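Local structure of uncharacterized protein conserved in bacteria (Streptococcus suis, 4FZ4) at residues W42-A56 with V69-E83. The protein is a streptococcal surface antigen that mediates attachment to host cells, probably by binding glycosaminoglycans through this helical domain. Numbering follows the deposited sequence.
Sequences WEEFLRIGKDNMDYA and VKGDLNDFKYQIKVE. With NO3 (nitrate ion), chain D.
Helical segments 42-55 and 69-83 run roughly antiparallel, their axes 9.5 Å apart at closest approach and their directions 136° apart, with Trp42 opposite Glu83 and Asn52 opposite Val69. Midway, where Gly49 CA lies 5.9 Å from Phe76 CA, the Phe76 ring enters a hole formed by Trp42, Leu46, Gly49 and Met53. Its CG stands anti to the backbone N (chi1 -170°), which swings the ring across to the partner helix. Gly49 CA sits over the centre of the Phe76 ring, 3.8 Å from its centroid, a CH-pi contact. Ile80 CD1 covers the opposite face. Met53 SD meets the ring edge, 3.9 Å from Phe76 CE2. Trp42 meets this ring rim to rim, and one face of its indole carries the Glu83 chain: Glu83 CG lies 3.6 Å from the centroid of the Trp42 five-membered ring, and the carboxylate stacks 11° from the indole plane. Glu83 OE2 forms a salt bridge with Arg87 and OE1 a hydrogen bond with Tyr29. Gln79 stacks its amide over one face of Phe45, and Gln79 NE2 donates to nitrate O1 (2.7 Å); the ion probably came from the crystallisation liquor. Beyond it, Asn52 ND2 bonds weakly to Asp72 OD2 at 3.2 Å. Leu16, Leu20 and Leu23 of helix 3-23 touch Met53, Ile80 and Trp42, so the pair forms a helical hairpin packed into an all-helical bundle, with Phe76 as a knob in a hole of the partner helix.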
loop_
_atom_site.group_PDB
_atom_site.type_symbol
_atom_site.label_atom_id
_atom_site.label_comp_id
_atom_site.label_asym_id
_atom_site.label_seq_id
_atom_site.Cartn_x
_atom_site.Cartn_y
_atom_site.Cartn_z
ATOM N N TRP A 42 -0.364 -9.036 -0.036
ATOM C CA TRP A 42 -0.361 -8.165 -1.201
ATOM C C TRP A 42 -0.842 -8.928 -2.442
ATOM O O TRP A 42 -1.602 -8.401 -3.256
ATOM C CB TRP A 42 1.048 -7.614 -1.449
ATOM C CG TRP A 42 1.158 -6.920 -2.768
ATOM C CD1 TRP A 42 2.030 -7.212 -3.779
ATOM C CD2 TRP A 42 0.328 -5.854 -3.247
ATOM N NE1 TRP A 42 1.789 -6.398 -4.858
ATOM C CE2 TRP A 42 0.749 -5.556 -4.561
ATOM C CE3 TRP A 42 -0.732 -5.126 -2.694
ATOM C CZ2 TRP A 42 0.148 -4.557 -5.337
ATOM C CZ3 TRP A 42 -1.333 -4.128 -3.462
ATOM C CH2 TRP A 42 -0.889 -3.856 -4.774
ATOM N N GLU A 43 -0.389 -10.172 -2.574
ATOM C CA GLU A 43 -0.759 -11.027 -3.703
ATOM C C GLU A 43 -2.271 -11.096 -3.837
ATOM O O GLU A 43 -2.811 -11.067 -4.942
ATOM C CB GLU A 43 -0.219 -12.443 -3.488
ATOM C CG GLU A 43 0.531 -13.024 -4.656
ATOM C CD GLU A 43 2.026 -13.039 -4.429
ATOM O OE1 GLU A 43 2.622 -11.944 -4.342
ATOM O OE2 GLU A 43 2.604 -14.146 -4.325
ATOM N N GLU A 44 -2.943 -11.192 -2.693
ATOM C CA GLU A 44 -4.396 -11.279 -2.645
ATOM C C GLU A 44 -5.055 -9.959 -2.985
ATOM O O GLU A 44 -6.018 -9.921 -3.757
ATOM C CB GLU A 44 -4.852 -11.735 -1.258
ATOM C CG GLU A 44 -4.313 -13.092 -0.875
ATOM C CD GLU A 44 -4.717 -14.170 -1.864
ATOM O OE1 GLU A 44 -5.910 -14.537 -1.886
ATOM O OE2 GLU A 44 -3.841 -14.641 -2.624
ATOM N N PHE A 45 -4.557 -8.877 -2.396
ATOM C CA PHE A 45 -5.124 -7.563 -2.676
ATOM C C PHE A 45 -4.933 -7.265 -4.171
ATOM O O PHE A 45 -5.795 -6.648 -4.808
ATOM C CB PHE A 45 -4.439 -6.469 -1.836
ATOM C CG PHE A 45 -4.679 -6.584 -0.340
ATOM C CD1 PHE A 45 -5.937 -6.894 0.165
ATOM C CD2 PHE A 45 -3.653 -6.336 0.560
ATOM C CE1 PHE A 45 -6.167 -6.956 1.553
ATOM C CE2 PHE A 45 -3.876 -6.393 1.948
ATOM C CZ PHE A 45 -5.133 -6.704 2.435
ATOM N N LEU A 46 -3.808 -7.718 -4.729
ATOM C CA LEU A 46 -3.521 -7.494 -6.156
ATOM C C LEU A 46 -4.544 -8.218 -7.014
ATOM O O LEU A 46 -5.196 -7.620 -7.878
ATOM C CB LEU A 46 -2.123 -7.989 -6.510
ATOM C CG LEU A 46 -1.686 -7.899 -7.975
ATOM C CD1 LEU A 46 -1.970 -6.529 -8.560
ATOM C CD2 LEU A 46 -0.209 -8.189 -8.043
ATOM N N ARG A 47 -4.680 -9.514 -6.759
ATOM C CA ARG A 47 -5.630 -10.340 -7.480
ATOM C C ARG A 47 -7.035 -9.760 -7.317
ATOM O O ARG A 47 -7.770 -9.626 -8.282
ATOM C CB ARG A 47 -5.570 -11.776 -6.943
ATOM C CG ARG A 47 -6.630 -12.718 -7.504
ATOM C CD ARG A 47 -6.464 -14.126 -6.936
ATOM N NE ARG A 47 -6.578 -14.167 -5.476
ATOM C CZ ARG A 47 -7.709 -13.959 -4.804
ATOM N NH1 ARG A 47 -8.835 -13.695 -5.464
ATOM N NH2 ARG A 47 -7.720 -14.022 -3.474
ATOM N N ILE A 48 -7.396 -9.393 -6.093
ATOM C CA ILE A 48 -8.719 -8.833 -5.824
ATOM C C ILE A 48 -8.915 -7.445 -6.431
ATOM O O ILE A 48 -9.981 -7.138 -6.974
ATOM C CB ILE A 48 -8.967 -8.757 -4.308
ATOM C CG1 ILE A 48 -8.904 -10.170 -3.714
ATOM C CG2 ILE A 48 -10.311 -8.091 -4.030
ATOM C CD1 ILE A 48 -9.116 -10.237 -2.218
ATOM N N GLY A 49 -7.885 -6.609 -6.331
ATOM C CA GLY A 49 -7.964 -5.263 -6.871
ATOM C C GLY A 49 -8.047 -5.220 -8.388
ATOM O O GLY A 49 -8.825 -4.447 -8.943
ATOM N N LYS A 50 -7.237 -6.033 -9.063
ATOM C CA LYS A 50 -7.253 -6.088 -10.525
ATOM C C LYS A 50 -8.665 -6.480 -10.980
ATOM O O LYS A 50 -9.252 -5.833 -11.849
ATOM C CB LYS A 50 -6.213 -7.104 -11.026
ATOM C CG LYS A 50 -6.201 -7.361 -12.542
ATOM C CD LYS A 50 -5.799 -6.124 -13.344
ATOM C CE LYS A 50 -5.547 -6.456 -14.820
ATOM N NZ LYS A 50 -6.730 -7.042 -15.525
ATOM N N ASP A 51 -9.220 -7.528 -10.376
ATOM C CA ASP A 51 -10.568 -7.966 -10.732
ATOM C C ASP A 51 -11.561 -6.819 -10.591
ATOM O O ASP A 51 -12.325 -6.537 -11.513
ATOM C CB ASP A 51 -10.996 -9.133 -9.848
ATOM C CG ASP A 51 -10.078 -10.334 -9.989
ATOM O OD1 ASP A 51 -10.324 -11.355 -9.318
ATOM O OD2 ASP A 51 -9.107 -10.256 -10.774
ATOM N N ASN A 52 -11.538 -6.151 -9.438
ATOM C CA ASN A 52 -12.445 -5.031 -9.190
ATOM C C ASN A 52 -12.339 -3.913 -10.204
ATOM O O ASN A 52 -13.352 -3.293 -10.547
ATOM C CB ASN A 52 -12.227 -4.439 -7.797
ATOM C CG ASN A 52 -13.113 -5.071 -6.761
ATOM O OD1 ASN A 52 -14.335 -4.956 -6.827
ATOM N ND2 ASN A 52 -12.508 -5.750 -5.796
ATOM N N MET A 53 -11.132 -3.623 -10.682
ATOM C CA MET A 53 -11.017 -2.548 -11.661
ATOM C C MET A 53 -11.371 -2.999 -13.071
ATOM O O MET A 53 -11.776 -2.185 -13.893
ATOM C CB MET A 53 -9.636 -1.865 -11.604
ATOM C CG MET A 53 -8.416 -2.761 -11.543
ATOM S SD MET A 53 -7.028 -1.897 -10.703
ATOM C CE MET A 53 -6.567 -0.701 -11.911
ATOM N N ASP A 54 -11.249 -4.293 -13.351
ATOM C CA ASP A 54 -11.626 -4.793 -14.669
ATOM C C ASP A 54 -13.138 -4.638 -14.733
ATOM O O ASP A 54 -13.696 -4.207 -15.747
ATOM C CB ASP A 54 -11.263 -6.272 -14.836
ATOM C CG ASP A 54 -9.764 -6.503 -14.978
ATOM O OD1 ASP A 54 -9.016 -5.524 -15.227
ATOM O OD2 ASP A 54 -9.337 -7.672 -14.856
ATOM N N TYR A 55 -13.785 -4.986 -13.621
ATOM C CA TYR A 55 -15.234 -4.904 -13.475
ATOM C C TYR A 55 -15.708 -3.461 -13.544
ATOM O O TYR A 55 -16.725 -3.169 -14.169
ATOM C CB TYR A 55 -15.663 -5.496 -12.131
ATOM C CG TYR A 55 -17.169 -5.639 -11.970
ATOM C CD1 TYR A 55 -17.797 -6.868 -12.173
ATOM C CD2 TYR A 55 -17.965 -4.542 -11.639
ATOM C CE1 TYR A 55 -19.177 -7.002 -12.049
ATOM C CE2 TYR A 55 -19.343 -4.665 -11.517
ATOM C CZ TYR A 55 -19.944 -5.897 -11.721
ATOM O OH TYR A 55 -21.311 -6.029 -11.598
ATOM N N ALA A 56 -14.975 -2.560 -12.893
ATOM C CA ALA A 56 -15.348 -1.147 -12.884
ATOM C C ALA A 56 -15.309 -0.560 -14.291
ATOM O O ALA A 56 -15.756 0.566 -14.521
ATOM C CB ALA A 56 -14.420 -0.363 -11.955
ATOM N N VAL A 69 -18.101 -2.098 -5.367
ATOM C CA VAL A 69 -16.921 -2.149 -6.215
ATOM C C VAL A 69 -16.090 -0.881 -6.049
ATOM O O VAL A 69 -14.858 -0.933 -6.065
ATOM C CB VAL A 69 -17.307 -2.339 -7.713
ATOM C CG1 VAL A 69 -16.092 -2.110 -8.605
ATOM C CG2 VAL A 69 -17.840 -3.756 -7.931
ATOM N N LYS A 70 -16.762 0.255 -5.877
ATOM C CA LYS A 70 -16.054 1.517 -5.711
ATOM C C LYS A 70 -15.242 1.543 -4.416
ATOM O O LYS A 70 -14.037 1.784 -4.436
ATOM C CB LYS A 70 -17.030 2.695 -5.726
ATOM C CG LYS A 70 -16.317 4.041 -5.709
ATOM C CD LYS A 70 -17.273 5.218 -5.822
ATOM C CE LYS A 70 -16.498 6.535 -5.850
ATOM N NZ LYS A 70 -17.389 7.728 -5.928
ATOM N N GLY A 71 -15.907 1.294 -3.292
ATOM C CA GLY A 71 -15.212 1.289 -2.020
ATOM C C GLY A 71 -13.979 0.409 -2.072
ATOM O O GLY A 71 -12.945 0.749 -1.496
ATOM N N ASP A 72 -14.092 -0.725 -2.763
ATOM C CA ASP A 72 -12.984 -1.672 -2.899
ATOM C C ASP A 72 -11.811 -1.034 -3.635
ATOM O O ASP A 72 -10.639 -1.291 -3.324
ATOM C CB ASP A 72 -13.444 -2.926 -3.658
ATOM C CG ASP A 72 -14.142 -3.933 -2.757
ATOM O OD1 ASP A 72 -14.921 -3.506 -1.877
ATOM O OD2 ASP A 72 -13.921 -5.154 -2.934
ATOM N N LEU A 73 -12.129 -0.210 -4.625
ATOM C CA LEU A 73 -11.087 0.469 -5.376
ATOM C C LEU A 73 -10.346 1.400 -4.430
ATOM O O LEU A 73 -9.112 1.455 -4.439
ATOM C CB LEU A 73 -11.685 1.251 -6.546
ATOM C CG LEU A 73 -12.341 0.390 -7.635
ATOM C CD1 LEU A 73 -12.531 1.238 -8.895
ATOM C CD2 LEU A 73 -11.477 -0.817 -7.954
ATOM N N ASN A 74 -11.098 2.121 -3.602
ATOM C CA ASN A 74 -10.501 3.026 -2.625
ATOM C C ASN A 74 -9.583 2.291 -1.652
ATOM O O ASN A 74 -8.486 2.758 -1.358
ATOM C CB ASN A 74 -11.580 3.756 -1.834
ATOM C CG ASN A 74 -12.361 4.729 -2.682
ATOM O OD1 ASN A 74 -11.785 5.519 -3.435
ATOM N ND2 ASN A 74 -13.681 4.690 -2.557
ATOM N N ASP A 75 -10.017 1.141 -1.151
ATOM C CA ASP A 75 -9.179 0.398 -0.210
ATOM C C ASP A 75 -7.911 -0.073 -0.918
ATOM O O ASP A 75 -6.827 -0.053 -0.341
ATOM C CB ASP A 75 -9.932 -0.804 0.380
ATOM C CG ASP A 75 -11.176 -0.397 1.184
ATOM O OD1 ASP A 75 -11.303 0.791 1.567
ATOM O OD2 ASP A 75 -12.026 -1.278 1.446
ATOM N N PHE A 76 -8.048 -0.470 -2.180
ATOM C CA PHE A 76 -6.910 -0.953 -2.956
ATOM C C PHE A 76 -5.780 0.072 -2.968
ATOM O O PHE A 76 -4.604 -0.264 -2.779
ATOM C CB PHE A 76 -7.360 -1.274 -4.385
ATOM C CG PHE A 76 -6.329 -2.006 -5.195
ATOM C CD1 PHE A 76 -5.452 -2.900 -4.586
ATOM C CD2 PHE A 76 -6.223 -1.795 -6.567
ATOM C CE1 PHE A 76 -4.479 -3.566 -5.328
ATOM C CE2 PHE A 76 -5.258 -2.454 -7.321
ATOM C CZ PHE A 76 -4.383 -3.339 -6.700
ATOM N N LYS A 77 -6.146 1.327 -3.184
ATOM C CA LYS A 77 -5.180 2.407 -3.215
ATOM C C LYS A 77 -4.331 2.401 -1.936
ATOM O O LYS A 77 -3.105 2.502 -1.991
ATOM C CB LYS A 77 -5.927 3.727 -3.372
ATOM C CG LYS A 77 -5.108 4.965 -3.106
ATOM C CD LYS A 77 -5.996 6.198 -3.108
ATOM C CE LYS A 77 -5.209 7.419 -2.673
ATOM N NZ LYS A 77 -6.070 8.624 -2.549
ATOM N N TYR A 78 -4.983 2.260 -0.785
ATOM C CA TYR A 78 -4.270 2.226 0.485
ATOM C C TYR A 78 -3.463 0.945 0.656
ATOM O O TYR A 78 -2.433 0.942 1.333
ATOM C CB TYR A 78 -5.257 2.427 1.639
ATOM C CG TYR A 78 -5.814 3.833 1.635
ATOM C CD1 TYR A 78 -5.017 4.913 2.002
ATOM C CD2 TYR A 78 -7.101 4.100 1.154
ATOM C CE1 TYR A 78 -5.477 6.226 1.885
ATOM C CE2 TYR A 78 -7.576 5.413 1.028
ATOM C CZ TYR A 78 -6.753 6.470 1.398
ATOM O OH TYR A 78 -7.205 7.768 1.296
ATOM N N GLN A 79 -3.916 -0.137 0.027
ATOM C CA GLN A 79 -3.197 -1.406 0.098
ATOM C C GLN A 79 -1.944 -1.273 -0.753
ATOM O O GLN A 79 -0.900 -1.854 -0.446
ATOM C CB GLN A 79 -4.071 -2.551 -0.419
ATOM C CG GLN A 79 -5.298 -2.773 0.434
ATOM C CD GLN A 79 -6.381 -3.572 -0.252
ATOM O OE1 GLN A 79 -7.428 -3.839 0.346
ATOM N NE2 GLN A 79 -6.150 -3.956 -1.509
ATOM N N ILE A 80 -2.050 -0.503 -1.830
ATOM C CA ILE A 80 -0.900 -0.275 -2.704
ATOM C C ILE A 80 0.166 0.506 -1.934
ATOM O O ILE A 80 1.360 0.203 -2.019
ATOM C CB ILE A 80 -1.295 0.537 -3.950
ATOM C CG1 ILE A 80 -2.134 -0.344 -4.888
ATOM C CG2 ILE A 80 -0.035 1.063 -4.656
ATOM C CD1 ILE A 80 -2.798 0.425 -6.018
ATOM N N LYS A 81 -0.270 1.512 -1.177
ATOM C CA LYS A 81 0.662 2.313 -0.390
ATOM C C LYS A 81 1.444 1.444 0.591
ATOM O O LYS A 81 2.670 1.554 0.701
ATOM C CB LYS A 81 -0.082 3.410 0.373
ATOM C CG LYS A 81 0.073 4.787 -0.245
ATOM C CD LYS A 81 1.555 5.137 -0.377
ATOM C CE LYS A 81 1.777 6.440 -1.126
ATOM N NZ LYS A 81 3.234 6.678 -1.366
ATOM N N VAL A 82 0.732 0.572 1.300
ATOM C CA VAL A 82 1.377 -0.307 2.267
ATOM C C VAL A 82 2.446 -1.175 1.603
ATOM O O VAL A 82 3.580 -1.240 2.078
ATOM C CB VAL A 82 0.323 -1.185 3.004
ATOM C CG1 VAL A 82 1.008 -2.217 3.897
ATOM C CG2 VAL A 82 -0.564 -0.290 3.861
ATOM N N GLU A 83 2.088 -1.836 0.508
ATOM C CA GLU A 83 3.037 -2.675 -0.217
ATOM C C GLU A 83 4.230 -1.809 -0.604
ATOM O O GLU A 83 5.377 -2.254 -0.593
ATOM C CB GLU A 83 2.362 -3.233 -1.473
ATOM C CG GLU A 83 3.309 -3.808 -2.500
ATOM C CD GLU A 83 4.034 -5.063 -2.027
ATOM O OE1 GLU A 83 3.885 -5.442 -0.842
ATOM O OE2 GLU A 83 4.758 -5.669 -2.848
HETATM N N NO3 D . -8.763 -4.798 -3.202
HETATM O O1 NO3 D . -7.498 -5.441 -3.263
HETATM O O2 NO3 D . -9.355 -4.268 -4.382
HETATM O O3 NO3 D . -9.448 -4.699 -1.958
#